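Local coordinates for Lactamase_B domain-containing protein (Bacillus lehensis G1, PDB 7EV5) that binds two zinc ions in a metallo-beta-lactamase fold and is probably a promiscuous hydrolase with both beta-lactamase and glyoxalase II activity, at residues A[17-22]-A[119-124]; A[24-29]-A[45-50]. One frame throughout, in Å; residues are numbered along the deposited sequence.

Contact 1. Residues A[17-22]-A[119-124]; sequences LYNDDK and GTFTFS
Leu17 carries CG anti to its backbone N (chi1 178°), while Phe121 turns CG anti to its carbonyl carbon (chi1 -57°), and the two side chains slide past each other in opposite directions. Leu17 CD2 comes obliquely to within 3.9 Å of Phe121 CD1. Leu17 and Phe123 reach toward each other tip to tip, the CD2 methyl at the ring edge, with Leu17 CD2 and Phe123 CE1 3.7 Å apart. Tyr18 contributes backbone, its C atom sitting at the Phe121 edge 3.9 Å from CE1.

Asn19 crosses Phe121 at about a right angle, yet its amide plane is tilted only 14° from the ring plane; ND2 lies 3.6 Å from Phe121 CZ. That ND2 donates to Glu23 OE1 and also to a water, 3.0 Å from the water O. The water sits above the Phe121 plane, over the ring centre. Its approach to Thr120 OG1, 2.5 Å, is so short that its detail is doubtful.

With Asn19 CA and Phe121 CA 8.5 Å apart, the joining is mostly by side chains. Strands 12-18 and 121-127 pack the two sheets of the alpha-beta-beta-alpha sandwich together; Tyr140 of strand 136-140 touches both Leu17 and Phe121, and Val25 of strand 23-27 also touches Phe121.

Contact 2. Residues A[24-29]-A[45-50]; sequences AVIFDP and LTPLAI
A beta-alpha-beta unit brings Ala24 and Ile26 of strand 23-27 beside Pro47 and Ile50 of strand 46-51 in parallel pairing, with helix 33-42 as the connection. The short strand axes approach to 4.7 Å at 43°, a strong twist. Ala24 turns both N and O toward strand 46-51. Its N donates to Thr46 O at 3.0 Å in a bent bond (134° at the hydrogen), the donor above the carbonyl plane; Leu48 N, 2.8 Å from Ala24 O, instead lies nearly in line with the C=O bond. Ile26 N reaches Ala49 O at 3.1 Å, nearly straight (168°).

Between the bridges Ala24-Pro47 and Ile26-Ile50, the second strand has one residue more than the first, which makes a beta bulge at Leu48-Ala49. Consistent with this irregularity, Ala49 N is buried without a partner in the model.

On one sheet face Ile26 and Pro47 lie side by side, pointing the same way, and Ile26 CD1 touches Pro47 CB at 3.6 Å. Further along, Ile50 holds CG2 anti to its backbone N, and this methyl packs 3.7 Å from Pro29 CD, the two side chains crossing obliquely. Helix 33-42 (Leu40 on Ile26, Leu36 on Pro29) and helix 63-70 (Val66 on Ile26 and Ile50, Phe70 on Pro47) cover this face.

How the contacts relate
The centres of contacts 1 and 2 are about 10 Å apart, and they share the first sheet through 17-22, since strands 12-18, 23-27 and 46-51 are consecutive neighbours in it. Two probable backbone hydrogen bonds connect them: Leu17 O to Val25 N at 2.8 Å, and Lys22 O to Thr46 N at 2.9 Å. Contact 1 packs this sheet against the second one, whereas contact 2 pairs two neighbouring strands within it. Contact 1 lies away from the zinc site, but in contact 2 the Pro29 side chain is about 6 Å from that of the zinc ligand His59 and about 11 Å from a zinc ion. Asp28 OD2 hydrogen-bonds His59 ND1, a second-shell interaction consistent with orienting that imidazole.

Contact 1. Residues A[17-22]-A[119-124]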
loop_
_atom_site.group_PDB
_atom_site.type_symbol
_atom_site.label_atom_id
_atom_site.label_comp_id
_atom_site.label_asym_id
_atom_site.label_seq_id
_atom_site.Cartn_x
_atom_site.Cartn_y
_atom_site.Cartn_z
ATOM N N LEU A 17 1.456 -9.115 6.482
ATOM C CA LEU A 17 2.774 -9.711 6.654
ATOM C C LEU A 17 2.893 -10.171 8.099
ATOM O O LEU A 17 2.520 -9.436 9.014
ATOM C CB LEU A 17 3.843 -8.654 6.363
ATOM C CG LEU A 17 5.319 -9.045 6.538
ATOM C CD1 LEU A 17 5.767 -10.091 5.514
ATOM C CD2 LEU A 17 6.197 -7.790 6.461
ATOM N N TYR A 18 3.395 -11.386 8.312
ATOM C CA TYR A 18 3.435 -11.939 9.657
ATOM C C TYR A 18 4.757 -12.662 9.882
ATOM O O TYR A 18 5.550 -12.865 8.958
ATOM C CB TYR A 18 2.236 -12.862 9.926
ATOM C CG TYR A 18 2.033 -13.914 8.860
ATOM C CD1 TYR A 18 2.761 -15.095 8.883
ATOM C CD2 TYR A 18 1.126 -13.724 7.823
ATOM C CE1 TYR A 18 2.596 -16.057 7.912
ATOM C CE2 TYR A 18 0.956 -14.680 6.846
ATOM C CZ TYR A 18 1.691 -15.847 6.899
ATOM O OH TYR A 18 1.528 -16.813 5.933
ATOM N N ASN A 19 4.993 -13.027 11.144
ATOM C CA ASN A 19 6.167 -13.783 11.565
ATOM C C ASN A 19 5.713 -15.025 12.326
ATOM O O ASN A 19 4.517 -15.246 12.544
ATOM C CB ASN A 19 7.157 -12.923 12.374
ATOM C CG ASN A 19 6.572 -12.392 13.689
ATOM O OD1 ASN A 19 5.589 -12.914 14.217
ATOM N ND2 ASN A 19 7.202 -11.351 14.230
ATOM N N ASP A 20 6.686 -15.836 12.751
ATOM C CA ASP A 20 6.356 -17.078 13.441
ATOM C C ASP A 20 5.755 -16.840 14.819
ATOM O O ASP A 20 5.024 -17.705 15.318
ATOM C CB ASP A 20 7.576 -17.999 13.514
ATOM C CG ASP A 20 7.945 -18.585 12.163
ATOM O OD1 ASP A 20 7.148 -18.444 11.211
ATOM O OD2 ASP A 20 9.028 -19.196 12.052
ATOM N N ASP A 21 6.027 -15.689 15.434
ATOM C CA ASP A 21 5.425 -15.297 16.704
ATOM C C ASP A 21 3.998 -14.778 16.557
ATOM O O ASP A 21 3.441 -14.272 17.539
ATOM C CB ASP A 21 6.278 -14.233 17.406
ATOM C CG ASP A 21 7.608 -14.774 17.893
ATOM O OD1 ASP A 21 8.531 -13.962 18.125
ATOM O OD2 ASP A 21 7.727 -16.006 18.046
ATOM N N LYS A 22 3.417 -14.877 15.359
ATOM C CA LYS A 22 2.039 -14.484 15.067
ATOM C C LYS A 22 1.786 -12.986 15.224
ATOM O O LYS A 22 0.646 -12.564 15.444
ATOM C CB LYS A 22 1.005 -15.337 15.815
ATOM C CG LYS A 22 0.976 -16.789 15.348
ATOM C CD LYS A 22 -0.437 -17.221 14.978
ATOM C CE LYS A 22 -0.445 -18.561 14.261
ATOM N NZ LYS A 22 -1.323 -18.545 13.051
ATOM N N GLY A 119 8.051 -3.251 15.331
ATOM C CA GLY A 119 8.388 -4.440 16.101
ATOM C C GLY A 119 9.719 -4.987 15.616
ATOM O O GLY A 119 10.724 -4.271 15.578
ATOM N N THR A 120 9.748 -6.259 15.215
ATOM C CA THR A 120 10.952 -6.827 14.618
ATOM C C THR A 120 10.918 -6.854 13.092
ATOM O O THR A 120 11.815 -7.434 12.472
ATOM C CB THR A 120 11.254 -8.222 15.176
ATOM O OG1 THR A 120 10.099 -9.055 15.051
ATOM C CG2 THR A 120 11.683 -8.143 16.638
ATOM N N PHE A 121 9.915 -6.238 12.467
ATOM C CA PHE A 121 9.880 -6.115 11.013
ATOM C C PHE A 121 10.608 -4.840 10.613
ATOM O O PHE A 121 10.212 -3.745 11.027
ATOM C CB PHE A 121 8.443 -6.013 10.505
ATOM C CG PHE A 121 7.557 -7.165 10.889
ATOM C CD1 PHE A 121 7.449 -8.283 10.073
ATOM C CD2 PHE A 121 6.809 -7.115 12.046
ATOM C CE1 PHE A 121 6.611 -9.330 10.416
ATOM C CE2 PHE A 121 5.970 -8.169 12.402
ATOM C CZ PHE A 121 5.873 -9.277 11.579
ATOM N N THR A 122 11.645 -4.966 9.795
ATOM C CA THR A 122 12.313 -3.785 9.268
ATOM C C THR A 122 12.047 -3.654 7.777
ATOM O O THR A 122 12.072 -4.643 7.035
ATOM C CB THR A 122 13.814 -3.783 9.568
ATOM O OG1 THR A 122 13.999 -3.831 10.985
ATOM C CG2 THR A 122 14.468 -2.503 9.040
ATOM N N PHE A 123 11.773 -2.421 7.360
ATOM C CA PHE A 123 11.480 -2.102 5.976
ATOM C C PHE A 123 12.409 -1.003 5.501
ATOM O O PHE A 123 12.779 -0.112 6.274
ATOM C CB PHE A 123 10.053 -1.557 5.848
ATOM C CG PHE A 123 9.004 -2.486 6.370
ATOM C CD1 PHE A 123 8.528 -3.526 5.586
ATOM C CD2 PHE A 123 8.488 -2.315 7.637
ATOM C CE1 PHE A 123 7.554 -4.390 6.074
ATOM C CE2 PHE A 123 7.515 -3.164 8.129
ATOM C CZ PHE A 123 7.044 -4.200 7.349
ATOM N N SER A 124 12.802 -1.094 4.242
ATOM C CA SER A 124 13.331 0.050 3.523
ATOM C C SER A 124 12.155 0.786 2.897
ATOM O O SER A 124 11.231 0.168 2.358
ATOM C CB SER A 124 14.295 -0.403 2.427
ATOM O OG SER A 124 15.529 -0.826 2.973
HETATM O O HOH W 1 9.358 -9.854 12.759
#

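Contact 2. Residues A[24-29]-A[45-50]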
loop_
_atom_site.group_PDB
_atom_site.type_symbol
_atom_site.label_atom_id
_atom_site.label_comp_id
_atom_site.label_asym_id
_atom_site.label_seq_id
_atom_site.Cartn_x
_atom_site.Cartn_y
_atom_site.Cartn_z
ATOM N N ALA A 24 1.909 -9.211 13.272
ATOM C CA ALA A 24 1.557 -8.906 11.894
ATOM C C ALA A 24 1.619 -7.412 11.606
ATOM O O ALA A 24 1.432 -6.573 12.492
ATOM C CB ALA A 24 0.156 -9.417 11.564
ATOM N N VAL A 25 1.838 -7.107 10.329
ATOM C CA VAL A 25 1.778 -5.754 9.780
ATOM C C VAL A 25 0.727 -5.764 8.676
ATOM O O VAL A 25 0.725 -6.662 7.826
ATOM C CB VAL A 25 3.155 -5.315 9.233
ATOM C CG1 VAL A 25 3.111 -3.886 8.695
ATOM C CG2 VAL A 25 4.206 -5.411 10.327
ATOM N N ILE A 26 -0.170 -4.777 8.700
ATOM C CA ILE A 26 -1.283 -4.681 7.759
ATOM C C ILE A 26 -0.976 -3.565 6.773
ATOM O O ILE A 26 -0.621 -2.459 7.192
ATOM C CB ILE A 26 -2.600 -4.385 8.494
ATOM C CG1 ILE A 26 -2.932 -5.493 9.507
ATOM C CG2 ILE A 26 -3.722 -4.195 7.480
ATOM C CD1 ILE A 26 -4.115 -5.157 10.422
ATOM N N PHE A 27 -1.123 -3.842 5.473
ATOM C CA PHE A 27 -0.979 -2.833 4.427
ATOM C C PHE A 27 -2.320 -2.604 3.756
ATOM O O PHE A 27 -3.005 -3.565 3.398
ATOM C CB PHE A 27 0.009 -3.297 3.354
ATOM C CG PHE A 27 1.396 -3.494 3.865
ATOM C CD1 PHE A 27 2.333 -2.481 3.786
ATOM C CD2 PHE A 27 1.757 -4.688 4.460
ATOM C CE1 PHE A 27 3.611 -2.668 4.274
ATOM C CE2 PHE A 27 3.032 -4.876 4.962
ATOM C CZ PHE A 27 3.959 -3.868 4.860
ATOM N N ASP A 28 -2.677 -1.337 3.576
ATOM C CA ASP A 28 -3.789 -0.936 2.722
ATOM C C ASP A 28 -5.102 -1.686 2.960
ATOM O O ASP A 28 -5.617 -2.344 2.048
ATOM C CB ASP A 28 -3.395 -1.032 1.251
ATOM C CG ASP A 28 -2.297 -0.065 0.858
ATOM O OD1 ASP A 28 -1.771 0.664 1.722
ATOM O OD2 ASP A 28 -1.942 -0.033 -0.344
ATOM N N PRO A 29 -5.665 -1.616 4.169
ATOM C CA PRO A 29 -6.987 -2.209 4.416
ATOM C C PRO A 29 -8.097 -1.361 3.806
ATOM O O PRO A 29 -8.541 -0.377 4.408
ATOM C CB PRO A 29 -7.059 -2.243 5.947
ATOM C CG PRO A 29 -6.261 -1.059 6.391
ATOM C CD PRO A 29 -5.181 -0.848 5.331
ATOM N N LEU A 45 -3.639 -13.744 14.947
ATOM C CA LEU A 45 -2.560 -12.818 14.634
ATOM C C LEU A 45 -2.765 -11.516 15.398
ATOM O O LEU A 45 -3.891 -11.031 15.533
ATOM C CB LEU A 45 -2.527 -12.533 13.129
ATOM C CG LEU A 45 -2.030 -13.681 12.243
ATOM C CD1 LEU A 45 -2.334 -13.452 10.762
ATOM C CD2 LEU A 45 -0.535 -13.923 12.441
ATOM N N THR A 46 -1.666 -10.953 15.897
ATOM C CA THR A 46 -1.704 -9.679 16.605
ATOM C C THR A 46 -1.109 -8.599 15.715
ATOM O O THR A 46 0.120 -8.521 15.571
ATOM C CB THR A 46 -0.910 -9.790 17.909
ATOM O OG1 THR A 46 -1.564 -10.729 18.774
ATOM C CG2 THR A 46 -0.824 -8.449 18.613
ATOM N N PRO A 47 -1.921 -7.747 15.095
ATOM C CA PRO A 47 -1.351 -6.691 14.254
ATOM C C PRO A 47 -0.692 -5.616 15.099
ATOM O O PRO A 47 -1.111 -5.330 16.222
ATOM C CB PRO A 47 -2.559 -6.138 13.491
ATOM C CG PRO A 47 -3.739 -6.540 14.271
ATOM C CD PRO A 47 -3.392 -7.778 15.050
ATOM N N LEU A 48 0.374 -5.040 14.535
ATOM C CA LEU A 48 1.186 -4.021 15.184
ATOM C C LEU A 48 1.008 -2.631 14.595
ATOM O O LEU A 48 1.241 -1.646 15.305
ATOM C CB LEU A 48 2.676 -4.386 15.097
ATOM C CG LEU A 48 3.075 -5.745 15.662
ATOM C CD1 LEU A 48 4.544 -6.031 15.378
ATOM C CD2 LEU A 48 2.789 -5.800 17.160
ATOM N N ALA A 49 0.594 -2.526 13.331
ATOM C CA ALA A 49 0.511 -1.239 12.655
ATOM C C ALA A 49 -0.239 -1.427 11.346
ATOM O O ALA A 49 -0.307 -2.530 10.808
ATOM C CB ALA A 49 1.907 -0.671 12.369
ATOM N N ILE A 50 -0.795 -0.322 10.850
ATOM C CA ILE A 50 -1.307 -0.200 9.488
ATOM C C ILE A 50 -0.337 0.694 8.729
ATOM O O ILE A 50 -0.099 1.841 9.135
ATOM C CB ILE A 50 -2.709 0.419 9.466
ATOM C CG1 ILE A 50 -3.699 -0.494 10.187
ATOM C CG2 ILE A 50 -3.150 0.702 8.027
ATOM C CD1 ILE A 50 -4.978 0.205 10.561
#